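Long-range contacts in putative Zn-dependent exopeptidase (Bacteroides vulgatus ATCC 8482, PDB 3GUX), which is probably a zinc-dependent exopeptidase of the aminopeptidase type, removing residues from the ends of peptide chains: residues L82-I87 / F157-D162; T250-I255 / D267-D272. All blocks are in the same frame, centred on the assembly; numbering follows the deposited sequence.

Contact 1: L82-I87 / F157-D162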
# COMPACT_ATOMS: atom_id res chain seq x y z
N LEU A 82 -16.67 -13.05 -6.31
CA LEU A 82 -16.45 -11.71 -5.76
C LEU A 82 -16.39 -10.71 -6.90
O LEU A 82 -15.60 -10.87 -7.84
CB LEU A 82 -15.14 -11.65 -4.98
CG LEU A 82 -14.95 -12.70 -3.87
CD1 LEU A 82 -13.56 -12.53 -3.24
CD2 LEU A 82 -16.04 -12.66 -2.82
N LYS A 83 -17.29 -9.74 -6.88
CA LYS A 83 -17.36 -8.68 -7.86
C LYS A 83 -16.27 -7.70 -7.42
O LYS A 83 -16.51 -6.71 -6.72
CB LYS A 83 -18.73 -8.06 -7.89
CG LYS A 83 -19.86 -9.05 -8.28
CD LYS A 83 -19.73 -9.67 -9.68
CE LYS A 83 -19.72 -8.65 -10.82
NZ LYS A 83 -19.80 -9.29 -12.18
N SER A 84 -15.06 -8.05 -7.82
CA SER A 84 -13.83 -7.42 -7.35
C SER A 84 -13.46 -6.15 -8.12
O SER A 84 -13.86 -5.94 -9.27
CB SER A 84 -12.72 -8.50 -7.41
OG SER A 84 -11.65 -8.27 -6.51
N ARG A 85 -12.75 -5.25 -7.45
CA ARG A 85 -12.30 -4.02 -8.09
C ARG A 85 -10.95 -3.54 -7.57
O ARG A 85 -10.90 -2.90 -6.52
CB ARG A 85 -13.33 -2.92 -7.86
CG ARG A 85 -12.95 -1.63 -8.55
CD ARG A 85 -13.81 -0.49 -8.17
NE ARG A 85 -13.36 0.69 -8.91
CZ ARG A 85 -13.98 1.87 -8.90
NH1 ARG A 85 -15.09 2.03 -8.16
NH2 ARG A 85 -13.48 2.88 -9.63
N ASN A 86 -9.88 -3.85 -8.30
CA ASN A 86 -8.56 -3.32 -7.95
C ASN A 86 -8.53 -1.87 -8.45
O ASN A 86 -8.94 -1.60 -9.57
CB ASN A 86 -7.42 -4.09 -8.63
CG ASN A 86 -7.17 -5.45 -8.03
OD1 ASN A 86 -7.42 -5.69 -6.86
ND2 ASN A 86 -6.63 -6.36 -8.86
N ILE A 87 -8.00 -0.94 -7.66
CA ILE A 87 -7.98 0.51 -7.99
C ILE A 87 -6.54 1.00 -8.09
O ILE A 87 -5.78 0.83 -7.16
CB ILE A 87 -8.74 1.32 -6.92
CG1 ILE A 87 -10.15 0.74 -6.72
CG2 ILE A 87 -8.80 2.82 -7.30
CD1 ILE A 87 -10.95 1.36 -5.60
N PHE A 157 -4.58 -0.10 -4.86
CA PHE A 157 -5.39 -0.69 -3.80
C PHE A 157 -5.92 -2.02 -4.32
O PHE A 157 -6.74 -2.07 -5.25
CB PHE A 157 -6.53 0.22 -3.36
CG PHE A 157 -6.11 1.63 -3.00
CD1 PHE A 157 -4.99 1.89 -2.21
CD2 PHE A 157 -6.91 2.71 -3.37
CE1 PHE A 157 -4.65 3.20 -1.85
CE2 PHE A 157 -6.56 4.03 -3.04
CZ PHE A 157 -5.43 4.27 -2.27
N PHE A 158 -5.46 -3.10 -3.69
CA PHE A 158 -5.87 -4.45 -4.01
C PHE A 158 -7.17 -4.81 -3.32
O PHE A 158 -7.34 -4.50 -2.15
CB PHE A 158 -4.83 -5.47 -3.54
CG PHE A 158 -3.51 -5.34 -4.22
CD1 PHE A 158 -3.42 -5.41 -5.60
CD2 PHE A 158 -2.35 -5.22 -3.48
CE1 PHE A 158 -2.22 -5.33 -6.24
CE2 PHE A 158 -1.13 -5.12 -4.11
CZ PHE A 158 -1.06 -5.17 -5.49
N ASP A 159 -8.06 -5.47 -4.05
CA ASP A 159 -9.30 -5.96 -3.49
C ASP A 159 -9.17 -7.45 -3.17
O ASP A 159 -8.14 -8.07 -3.44
CB ASP A 159 -10.41 -5.72 -4.52
CG ASP A 159 -11.80 -5.73 -3.94
OD1 ASP A 159 -12.00 -5.89 -2.71
OD2 ASP A 159 -12.73 -5.55 -4.76
N SER A 160 -10.18 -8.01 -2.51
CA SER A 160 -10.32 -9.46 -2.30
C SER A 160 -9.13 -10.15 -1.66
O SER A 160 -8.70 -11.23 -2.02
CB SER A 160 -10.67 -10.09 -3.65
OG SER A 160 -11.82 -9.42 -4.16
N GLU A 161 -8.61 -9.50 -0.64
CA GLU A 161 -7.39 -9.95 -0.05
C GLU A 161 -7.65 -10.88 1.11
O GLU A 161 -6.95 -11.87 1.29
CB GLU A 161 -6.59 -8.68 0.34
CG GLU A 161 -5.10 -8.87 0.72
CD GLU A 161 -4.96 -9.30 2.14
OE1 GLU A 161 -5.97 -9.19 2.94
OE2 GLU A 161 -3.84 -9.72 2.46
N ASP A 162 -8.75 -10.63 1.80
CA ASP A 162 -9.00 -11.21 3.11
C ASP A 162 -10.24 -12.08 3.20
O ASP A 162 -10.90 -12.10 4.24
CB ASP A 162 -9.17 -9.98 4.04
CG ASP A 162 -8.55 -10.17 5.40
OD1 ASP A 162 -8.14 -11.30 5.75
OD2 ASP A 162 -8.46 -9.14 6.11
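Ile87 and Phe157 form a hydrogen-bonded antiparallel pair, with Ile87 N to Phe157 O at 2.9 Å and Phe157 N to Ile87 O at 2.8 Å. Their side chains share one sheet face, on which CB of Ile87 meets CD2 of the ring obliquely and Leu60 of helix 47-62 packs on both. The next such pair would be Arg85 with Asp159, but here strand 152-158 has ended and side chains take over from the backbone. Asp159 carries its CG anti to the backbone N, which brings OD2 to Arg85 N at 2.7 Å; the bond uses the anti lone pair, and its N-H...O angle is 159°. In return Asp159 N donates to Asn86 OD1 at 2.9 Å, almost straight at 172°, while Arg85 O accepts from Trp105 NE1. Each of these polar groups has a partner. Asn86 ND2 binds Gln70 OE1 and Gly181 O, fixing the turn of the amide, and Asp159 OD1 receives His49 NE2 as well as a weak bond from Ser160 N. Farther along, the hydroxyls of Ser84 and Ser160 meet, OG to OG at 2.6 Å, in a hydrogen bond whose direction is not fixed. CD1 of Leu82 lies 3.7 Å from Ser160 OG, an apolar neighbour on a largely buried polar seam. Ser160 has a left-handed helical backbone, consistent with the chain turning away from strand 81-91 here; beyond it, Glu161 N is held by Asp106 OD2. The arrangement is an antiparallel strand pair whose hydrogen bonding is continued by the side chains of Asp159 and Asn86 where strand 152-158 ends, at the C-terminal end of a central strand in the α/β sheet of an M28 peptidase.

Contact 2: T250-I255 / D267-D272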
# COMPACT_ATOMS: atom_id res chain seq x y z
N THR A 250 4.80 -13.58 6.66
CA THR A 250 3.38 -13.48 6.48
C THR A 250 2.95 -13.60 5.03
O THR A 250 3.63 -13.08 4.15
CB THR A 250 2.89 -12.14 7.06
OG1 THR A 250 1.46 -12.12 7.03
CG2 THR A 250 3.43 -10.95 6.27
N VAL A 251 1.84 -14.31 4.80
CA VAL A 251 1.25 -14.38 3.47
C VAL A 251 0.59 -13.04 3.26
O VAL A 251 -0.22 -12.64 4.07
CB VAL A 251 0.19 -15.53 3.29
CG1 VAL A 251 -0.92 -15.44 4.31
CG2 VAL A 251 -0.41 -15.47 1.92
N ASP A 252 0.96 -12.31 2.21
CA ASP A 252 0.40 -10.98 1.97
C ASP A 252 0.58 -10.62 0.49
O ASP A 252 1.26 -11.33 -0.23
CB ASP A 252 1.07 -9.96 2.91
CG ASP A 252 0.14 -8.83 3.35
OD1 ASP A 252 -0.91 -8.65 2.69
OD2 ASP A 252 0.48 -8.10 4.33
N ASP A 253 0.03 -9.50 0.05
CA ASP A 253 0.03 -9.14 -1.36
C ASP A 253 1.42 -9.04 -2.00
O ASP A 253 1.58 -9.31 -3.20
CB ASP A 253 -0.74 -7.81 -1.54
CG ASP A 253 -2.25 -7.92 -1.25
OD1 ASP A 253 -2.91 -8.86 -1.75
OD2 ASP A 253 -2.80 -7.01 -0.58
N HIS A 254 2.42 -8.67 -1.19
CA HIS A 254 3.80 -8.51 -1.67
C HIS A 254 4.38 -9.82 -2.22
O HIS A 254 5.22 -9.76 -3.10
CB HIS A 254 4.68 -7.93 -0.58
CG HIS A 254 4.92 -8.85 0.58
ND1 HIS A 254 3.91 -9.46 1.28
CD2 HIS A 254 6.07 -9.19 1.20
CE1 HIS A 254 4.42 -10.18 2.25
NE2 HIS A 254 5.74 -10.03 2.23
N ILE A 255 3.94 -10.97 -1.70
CA ILE A 255 4.37 -12.27 -2.21
C ILE A 255 4.01 -12.39 -3.67
O ILE A 255 4.83 -12.80 -4.47
CB ILE A 255 3.76 -13.46 -1.42
CG1 ILE A 255 4.31 -13.48 0.01
CG2 ILE A 255 4.05 -14.79 -2.13
CD1 ILE A 255 3.95 -14.76 0.78
N ASP A 267 6.91 -5.65 2.65
CA ASP A 267 5.72 -5.52 3.47
C ASP A 267 6.05 -4.78 4.79
O ASP A 267 6.90 -5.25 5.56
CB ASP A 267 5.14 -6.92 3.74
CG ASP A 267 3.71 -6.88 4.27
OD1 ASP A 267 3.08 -5.79 4.37
OD2 ASP A 267 3.21 -7.98 4.60
N ILE A 268 5.41 -3.62 5.01
CA ILE A 268 5.49 -2.87 6.27
C ILE A 268 4.20 -3.27 6.97
O ILE A 268 3.13 -2.81 6.58
CB ILE A 268 5.56 -1.32 6.07
CG1 ILE A 268 6.74 -0.95 5.14
CG2 ILE A 268 5.60 -0.61 7.43
CD1 ILE A 268 6.87 0.60 4.87
N ILE A 269 4.32 -4.15 7.97
CA ILE A 269 3.20 -4.80 8.64
C ILE A 269 3.46 -4.92 10.14
O ILE A 269 4.55 -5.28 10.56
CB ILE A 269 2.89 -6.20 8.01
CG1 ILE A 269 1.65 -6.87 8.64
CG2 ILE A 269 4.15 -7.11 8.03
CD1 ILE A 269 1.10 -8.10 7.84
N ASN A 270 2.48 -4.53 10.96
CA ASN A 270 2.64 -4.64 12.39
C ASN A 270 2.82 -6.10 12.84
O ASN A 270 2.08 -6.99 12.39
CB ASN A 270 1.45 -4.00 13.12
CG ASN A 270 1.63 -4.03 14.61
OD1 ASN A 270 2.70 -3.69 15.14
ND2 ASN A 270 0.60 -4.45 15.31
N TYR A 271 3.82 -6.34 13.70
CA TYR A 271 4.16 -7.62 14.28
C TYR A 271 4.26 -7.46 15.81
O TYR A 271 5.05 -6.62 16.31
CB TYR A 271 5.50 -8.10 13.72
CG TYR A 271 5.98 -9.38 14.33
CD1 TYR A 271 5.37 -10.59 14.01
CD2 TYR A 271 7.08 -9.39 15.20
CE1 TYR A 271 5.81 -11.78 14.57
CE2 TYR A 271 7.52 -10.58 15.76
CZ TYR A 271 6.88 -11.78 15.44
OH TYR A 271 7.30 -12.96 15.98
N ASP A 272 3.46 -8.25 16.55
CA ASP A 272 3.42 -8.19 18.02
C ASP A 272 4.67 -8.80 18.64
O ASP A 272 4.86 -10.01 18.55
CB ASP A 272 2.17 -8.90 18.55
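His254 and Asp267 bring the two backbones nearest, with CA atoms 6.2 Å apart, as the first turn of helix 253-260 faces strand 265-269. No beta bridge or backbone bond links the segments, and the close contacts across are made by side-chain atoms. On the helix side, Asp252 O accepts from Ile255 N and Asp252 OD1 from Asp253 N, steadying the turn. Asp267 CB sits squarely over one face of the imidazole, 3.5 Å from its centroid and 7° off the normal, a CH-pi contact. His254 holds its CG between the backbone N and carbonyl carbon (chi1 68°), which presents that face to the strand, and NE2 is hydrogen-bonded to Glu215 OE1. The carboxylate of Asp267 continues past the ring: OD2 lies 3.4 Å from His254 CE1 and 2.7 Å from Asp252 OD2, the two carboxylate planes being 71° apart. Thr250 CG2, also 3.4 Å from Asp267 OD2, and Ile269 CD1, 3.6 Å from Asp252 OD2, place methyl groups beside the acids. Glu215 would probably polarise the imidazole through NE2. With Asp203 and Glu161 also near Asp252, the chemistry implies a compact cluster of acids whose ionisations are probably coupled.

How the contacts relate
Contact 1 closes before contact 2 opens along the chain, and their centres are about 17 Å apart. Both reach the six-stranded mixed sheet: contact 1 joins strands 81-91 and 152-158, whereas contact 2 packs the start of helix 253-260 on strand 265-269, an outermost strand, with strands 98-104 and 198-203 lying between. The chain leaving strand 152-158 nevertheless meets the start of helix 253-260 and the residue before it: Glu161 OE2 is 3.1 Å from Asp252 OD1, like charges close together, and Phe158 CD2 is 3.4 Å from Asp253 OD2. The two contacts thus converge near the C-terminal ends of the parallel strands, consistent with where enzymes of this α/β type place their active site.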